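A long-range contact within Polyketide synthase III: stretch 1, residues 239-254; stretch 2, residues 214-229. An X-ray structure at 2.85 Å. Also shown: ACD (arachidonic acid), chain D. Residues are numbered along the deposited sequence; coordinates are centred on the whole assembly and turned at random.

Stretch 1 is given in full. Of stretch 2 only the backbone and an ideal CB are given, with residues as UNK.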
# COMPACT_ATOMS: atom_id res chain seq x y z
N LEU A 239 -0.12 -15.08 -20.00
CA LEU A 239 -0.72 -14.09 -19.10
C LEU A 239 -1.90 -13.38 -19.73
O LEU A 239 -2.95 -13.21 -19.10
CB LEU A 239 0.32 -13.07 -18.63
CG LEU A 239 1.61 -13.54 -17.95
CD1 LEU A 239 2.51 -12.34 -17.70
CD2 LEU A 239 1.35 -14.31 -16.65
N HIS A 240 -1.73 -12.96 -20.99
CA HIS A 240 -2.77 -12.27 -21.74
C HIS A 240 -4.02 -13.09 -21.91
O HIS A 240 -5.12 -12.54 -22.00
CB HIS A 240 -2.24 -11.83 -23.10
CG HIS A 240 -1.41 -10.57 -23.05
ND1 HIS A 240 -1.90 -9.37 -23.42
CD2 HIS A 240 -0.09 -10.35 -22.64
CE1 HIS A 240 -0.94 -8.43 -23.26
NE2 HIS A 240 0.16 -9.04 -22.79
N ALA A 241 -3.85 -14.41 -21.96
CA ALA A 241 -4.97 -15.33 -22.07
C ALA A 241 -5.72 -15.48 -20.75
O ALA A 241 -6.90 -15.83 -20.73
CB ALA A 241 -4.49 -16.69 -22.54
N ILE A 242 -5.04 -15.18 -19.64
CA ILE A 242 -5.55 -15.48 -18.30
C ILE A 242 -6.06 -14.25 -17.54
O ILE A 242 -7.20 -14.26 -17.06
CB ILE A 242 -4.50 -16.27 -17.49
CG1 ILE A 242 -4.32 -17.67 -18.10
CG2 ILE A 242 -4.89 -16.39 -16.02
CD1 ILE A 242 -3.06 -18.39 -17.68
N PHE A 243 -5.23 -13.21 -17.42
CA PHE A 243 -5.56 -12.04 -16.61
C PHE A 243 -6.77 -11.26 -17.13
O PHE A 243 -6.97 -11.15 -18.34
CB PHE A 243 -4.36 -11.10 -16.46
CG PHE A 243 -3.22 -11.68 -15.66
CD1 PHE A 243 -3.45 -12.64 -14.66
CD2 PHE A 243 -1.92 -11.25 -15.87
CE1 PHE A 243 -2.40 -13.17 -13.92
CE2 PHE A 243 -0.87 -11.77 -15.13
CZ PHE A 243 -1.11 -12.73 -14.15
N ALA A 244 -7.56 -10.72 -16.19
CA ALA A 244 -8.80 -10.01 -16.51
C ALA A 244 -9.10 -8.87 -15.53
O ALA A 244 -8.30 -8.59 -14.63
CB ALA A 244 -9.96 -10.99 -16.54
N ASP A 245 -10.24 -8.21 -15.72
CA ASP A 245 -10.64 -7.08 -14.88
C ASP A 245 -11.78 -7.45 -13.93
O ASP A 245 -12.70 -8.18 -14.31
CB ASP A 245 -11.07 -5.90 -15.74
CG ASP A 245 -9.94 -5.34 -16.59
OD1 ASP A 245 -8.94 -6.04 -16.82
OD2 ASP A 245 -10.07 -4.18 -17.03
N GLY A 246 -11.72 -6.92 -12.70
CA GLY A 246 -12.74 -7.19 -11.69
C GLY A 246 -12.62 -6.36 -10.42
O GLY A 246 -11.58 -5.78 -10.14
N CYS A 247 -13.71 -6.33 -9.65
CA CYS A 247 -13.75 -5.61 -8.38
C CYS A 247 -14.65 -6.30 -7.35
O CYS A 247 -15.72 -6.81 -7.68
CB CYS A 247 -14.19 -4.16 -8.58
SG CYS A 247 -14.39 -3.21 -7.06
N ALA A 248 -14.20 -6.30 -6.10
CA ALA A 248 -14.95 -6.87 -4.99
C ALA A 248 -14.69 -6.08 -3.72
O ALA A 248 -13.57 -5.64 -3.47
CB ALA A 248 -14.59 -8.33 -4.79
N ALA A 249 -15.74 -5.90 -2.92
CA ALA A 249 -15.64 -5.14 -1.68
C ALA A 249 -16.23 -5.90 -0.50
O ALA A 249 -17.08 -6.77 -0.67
CB ALA A 249 -16.31 -3.78 -1.83
N ALA A 250 -15.76 -5.56 0.70
CA ALA A 250 -16.22 -6.19 1.92
C ALA A 250 -16.27 -5.18 3.06
O ALA A 250 -15.31 -4.43 3.28
CB ALA A 250 -15.33 -7.37 2.29
N VAL A 251 -17.39 -5.16 3.78
CA VAL A 251 -17.51 -4.35 4.98
C VAL A 251 -17.25 -5.25 6.18
O VAL A 251 -17.72 -6.39 6.22
CB VAL A 251 -18.90 -3.69 5.10
CG1 VAL A 251 -18.92 -2.70 6.25
CG2 VAL A 251 -19.27 -2.99 3.80
N LEU A 252 -16.50 -4.74 7.15
CA LEU A 252 -16.09 -5.54 8.29
C LEU A 252 -16.50 -4.92 9.62
O LEU A 252 -16.26 -3.74 9.87
CB LEU A 252 -14.59 -5.80 8.24
CG LEU A 252 -14.25 -6.99 7.34
CD1 LEU A 252 -13.19 -6.63 6.32
CD2 LEU A 252 -13.84 -8.20 8.17
N LYS A 253 -17.12 -5.75 10.45
CA LYS A 253 -17.52 -5.38 11.80
C LYS A 253 -16.78 -6.21 12.85
O LYS A 253 -16.27 -7.29 12.54
CB LYS A 253 -19.04 -5.53 11.98
CG LYS A 253 -19.56 -6.95 11.80
CD LYS A 253 -21.04 -7.04 12.13
CE LYS A 253 -21.58 -8.43 11.82
NZ LYS A 253 -23.01 -8.58 12.20
N GLY A 254 -16.71 -5.69 14.07
CA GLY A 254 -16.16 -6.42 15.21
C GLY A 254 -17.25 -6.77 16.20
O GLY A 254 -17.75 -5.90 16.92
N UNK A 214 -17.00 0.11 15.53
CA UNK A 214 -16.70 0.79 14.26
C UNK A 214 -16.71 -0.14 13.04
O UNK A 214 -16.74 -1.36 13.17
CB UNK A 214 -15.33 1.47 14.36
N UNK A 215 -16.71 0.46 11.84
CA UNK A 215 -16.87 -0.28 10.59
C UNK A 215 -15.81 0.08 9.55
O UNK A 215 -15.52 1.26 9.33
CB UNK A 215 -18.26 -0.02 10.01
N UNK A 216 -15.26 -0.94 8.90
CA UNK A 216 -14.21 -0.76 7.90
C UNK A 216 -14.60 -1.36 6.55
O UNK A 216 -15.24 -2.41 6.50
CB UNK A 216 -12.90 -1.39 8.39
N UNK A 217 -14.22 -0.67 5.48
CA UNK A 217 -14.53 -1.10 4.11
C UNK A 217 -13.26 -1.45 3.34
O UNK A 217 -12.40 -0.59 3.11
CB UNK A 217 -15.30 -0.01 3.37
N UNK A 218 -13.14 -2.71 2.93
CA UNK A 218 -11.99 -3.18 2.17
C UNK A 218 -12.40 -3.45 0.73
O UNK A 218 -13.33 -4.23 0.48
CB UNK A 218 -11.39 -4.44 2.81
N UNK A 219 -11.72 -2.80 -0.21
CA UNK A 219 -12.07 -2.90 -1.63
C UNK A 219 -10.88 -3.33 -2.47
O UNK A 219 -9.84 -2.66 -2.48
CB UNK A 219 -12.61 -1.56 -2.14
N UNK A 220 -11.03 -4.44 -3.18
CA UNK A 220 -10.06 -4.87 -4.18
C UNK A 220 -10.54 -4.49 -5.57
O UNK A 220 -11.65 -4.84 -5.98
CB UNK A 220 -9.82 -6.38 -4.09
N UNK A 221 -9.69 -3.77 -6.28
CA UNK A 221 -9.99 -3.35 -7.64
C UNK A 221 -8.80 -3.69 -8.51
O UNK A 221 -7.65 -3.51 -8.11
CB UNK A 221 -10.32 -1.86 -7.71
N UNK A 222 -9.08 -4.19 -9.71
CA UNK A 222 -8.03 -4.59 -10.62
C UNK A 222 -8.46 -4.43 -12.07
O UNK A 222 -9.57 -4.82 -12.45
CB UNK A 222 -7.62 -6.04 -10.35
N UNK A 223 -7.58 -3.84 -12.87
CA UNK A 223 -7.80 -3.66 -14.30
C UNK A 223 -6.53 -4.01 -15.08
O UNK A 223 -5.74 -3.14 -15.42
CB UNK A 223 -8.23 -2.22 -14.60
N UNK A 224 -6.35 -5.30 -15.34
CA UNK A 224 -5.22 -5.76 -16.15
C UNK A 224 -5.41 -5.53 -17.65
O UNK A 224 -4.48 -5.74 -18.44
CB UNK A 224 -4.98 -7.25 -15.90
N UNK A 225 -6.60 -5.07 -18.05
CA UNK A 225 -6.89 -4.79 -19.46
C UNK A 225 -6.33 -3.45 -19.93
O UNK A 225 -6.50 -3.06 -21.09
CB UNK A 225 -8.40 -4.82 -19.69
N UNK A 226 -5.67 -2.74 -19.03
CA UNK A 226 -5.07 -1.46 -19.38
C UNK A 226 -3.55 -1.61 -19.53
O UNK A 226 -2.87 -0.67 -19.93
CB UNK A 226 -5.40 -0.41 -18.32
N UNK A 227 -3.04 -2.80 -19.23
CA UNK A 227 -1.61 -3.08 -19.26
C UNK A 227 -1.20 -4.05 -20.34
O UNK A 227 -0.09 -4.60 -20.30
CB UNK A 227 -1.16 -3.63 -17.90
N UNK A 228 -2.07 -4.28 -21.31
CA UNK A 228 -1.81 -5.25 -22.37
C UNK A 228 -0.74 -4.73 -23.34
O UNK A 228 -0.76 -3.55 -23.72
CB UNK A 228 -3.10 -5.57 -23.13
N UNK A 229 0.18 -5.61 -23.72
CA UNK A 229 1.32 -5.24 -24.57
C UNK A 229 1.46 -6.16 -25.78
O UNK A 229 2.05 -5.77 -26.80
CB UNK A 229 2.61 -5.27 -23.75
C1 ACD D . 0.17 -13.12 -10.33
C2 ACD D . 0.48 -11.74 -9.81
C3 ACD D . -0.33 -10.70 -10.58
C4 ACD D . 0.45 -9.40 -10.75
C5 ACD D . -0.16 -8.57 -11.85
C6 ACD D . 0.38 -7.40 -12.18
C7 ACD D . -0.25 -6.57 -13.28
C8 ACD D . 0.22 -7.00 -14.65
C9 ACD D . -0.56 -6.80 -15.70
C10 ACD D . -0.11 -7.21 -17.08
C11 ACD D . -1.04 -8.26 -17.64
C12 ACD D . -1.54 -8.12 -18.87
C13 ACD D . -2.46 -9.19 -19.42
C14 ACD D . -3.71 -8.57 -20.00
C15 ACD D . -4.71 -9.36 -20.37
C16 ACD D . -5.98 -8.77 -20.96
C17 ACD D . -5.84 -8.73 -22.48
C18 ACD D . -6.71 -9.78 -23.17
C19 ACD D . -5.95 -10.39 -24.34
C20 ACD D . -6.86 -11.23 -25.20
O1 ACD D . -0.07 -14.04 -9.52

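Position 214 points its CB away from stretch 1, with nothing of that stretch nearby, so almost any side chain would do; it is Lys214. At 215 the CB lies 4.2 Å from Leu252 O and on the same side of the sheet as Lys253 CB, so a long or flat side chain could reach the lysine's first carbons. The ring of Tyr215 meets the start of that chain, its CE1 3.5 Å from Lys253 CB.

From 216 to 222 the backbone runs antiparallel to stretch 1, and side chains alternate between two faces. The hydrogen-bonded positions, 216, 218, 220 and 222, share the face of Ala248, Ala250 and Leu252. At 216 the CB lies 4.4 Å from Leu252 O and no side chain of stretch 1 crowds it, so size is little limited; Ala216, one of several that would suit, donates from N to Leu252 O (3.1 Å) and accepts at O from Leu252 N (2.7 Å). At 218, across from Ala250, the CB is 4.5 Å from Leu252 CD1, so several apolar residues would suit. Met218 N donates to Ala250 O and Ala250 N to Met218 O, both at 2.8 Å. Position 220 faces Ala248 and would take many small or medium residues; it is Cys220, its N 2.8 Å from Ala248 O in a hydrogen bond. Position 222 pairs with Gly246, which has no side chain, so size is little restricted; Glu222 leads its end away, its carboxylate hydrogen-bonded elsewhere in the structure.

The other face carries Cys247, Ala249 and Val251, an apolar surface favouring aliphatic residues at 217, 219 and 221. Leu217 CD1 lies 3.8 Å from Val251 CG2 and 4.2 Å from Ala249 CB. The small Ala249 lets a branched chain approach at 219: Ile219 CG1 lies 3.8 Å from Ala249 CB, and its CG2 3.9 Å from Cys247 SG. A compact residue suits 221; Val221 CB is 4.3 Å from Cys247 SG.

At 223 the CB is 3.6 Å from Asp245 OD2, which might suggest a donor; yet Leu223, its CG 3.6 Å from Asp245 OD2, makes no hydrogen bond to it. Position 224 has its CB 3.8 Å from Ala244 O, an acceptor for serine or threonine; Ser224 OG donates to it at 2.6 Å. At 225 the backbone N can reach Asp245 OD1 whatever the side chain, while the nearby carboxylate suits a short hydroxyl. Ser225 N donates to Asp245 OD1 (2.8 Å), Ser225 OG to Asp245 OD2 (very short, 2.5 Å).

Positions 226 and 227 project sideways, where stretch 1 would allow nearly any residue; they are Val226 and His227. The His240 ring crowds 228, favouring modest side chains: Thr228. Position 229, also beside it, is less confined; Thr229 OG1 is hydrogen-bonded outside the stretches.

Stretch 2 (214-229) KYALMICVELSSVHTT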
# COMPACT_ATOMS: atom_id res chain seq x y z
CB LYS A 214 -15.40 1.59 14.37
CG LYS A 214 -15.39 2.57 15.54
CD LYS A 214 -14.41 3.71 15.35
CE LYS A 214 -14.64 4.79 16.39
NZ LYS A 214 -13.93 6.07 16.07
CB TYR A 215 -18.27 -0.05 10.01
CG TYR A 215 -19.40 -0.60 10.86
CD1 TYR A 215 -19.71 -1.96 10.83
CD2 TYR A 215 -20.16 0.24 11.67
CE1 TYR A 215 -20.74 -2.47 11.60
CE2 TYR A 215 -21.20 -0.27 12.45
CZ TYR A 215 -21.48 -1.62 12.40
OH TYR A 215 -22.50 -2.14 13.16
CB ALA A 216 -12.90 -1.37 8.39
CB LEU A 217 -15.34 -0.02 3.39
CG LEU A 217 -15.71 -0.14 1.90
CD1 LEU A 217 -16.61 -1.34 1.63
CD2 LEU A 217 -16.36 1.14 1.42
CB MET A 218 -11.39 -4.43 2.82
CG MET A 218 -10.03 -4.84 2.28
SD MET A 218 -10.11 -5.93 0.85
CE MET A 218 -10.50 -7.49 1.62
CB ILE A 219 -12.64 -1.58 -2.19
CG1 ILE A 219 -13.71 -1.01 -1.26
CG2 ILE A 219 -13.19 -1.79 -3.60
CD1 ILE A 219 -14.22 0.36 -1.65
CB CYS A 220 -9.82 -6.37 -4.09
SG CYS A 220 -8.97 -6.84 -2.57
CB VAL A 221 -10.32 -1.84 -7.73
CG1 VAL A 221 -9.16 -0.99 -7.24
CG2 VAL A 221 -10.74 -1.46 -9.15
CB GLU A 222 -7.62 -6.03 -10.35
CG GLU A 222 -6.13 -6.22 -10.28
CD GLU A 222 -5.53 -5.74 -8.97
OE1 GLU A 222 -5.91 -6.27 -7.90
OE2 GLU A 222 -4.66 -4.85 -9.01
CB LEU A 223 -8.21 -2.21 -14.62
CG LEU A 223 -9.65 -1.75 -14.45
CD1 LEU A 223 -10.01 -1.49 -13.00
CD2 LEU A 223 -9.84 -0.48 -15.26
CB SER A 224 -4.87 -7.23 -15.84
OG SER A 224 -6.02 -8.06 -15.83
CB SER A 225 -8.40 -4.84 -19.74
OG SER A 225 -9.06 -3.69 -19.24
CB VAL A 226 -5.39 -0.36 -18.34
CG1 VAL A 226 -5.55 0.98 -19.05
CG2 VAL A 226 -6.67 -0.68 -17.59
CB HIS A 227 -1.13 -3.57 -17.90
CG HIS A 227 -1.32 -2.57 -16.79
ND1 HIS A 227 -0.56 -1.47 -16.67
CD2 HIS A 227 -2.24 -2.53 -15.74
CE1 HIS A 227 -0.96 -0.76 -15.60
NE2 HIS A 227 -1.99 -1.41 -15.03
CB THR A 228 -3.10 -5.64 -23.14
OG1 THR A 228 -3.32 -4.73 -24.22
CG2 THR A 228 -4.30 -5.63 -22.21
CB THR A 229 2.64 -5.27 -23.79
OG1 THR A 229 2.86 -6.58 -23.26
CG2 THR A 229 2.64 -4.26 -22.66
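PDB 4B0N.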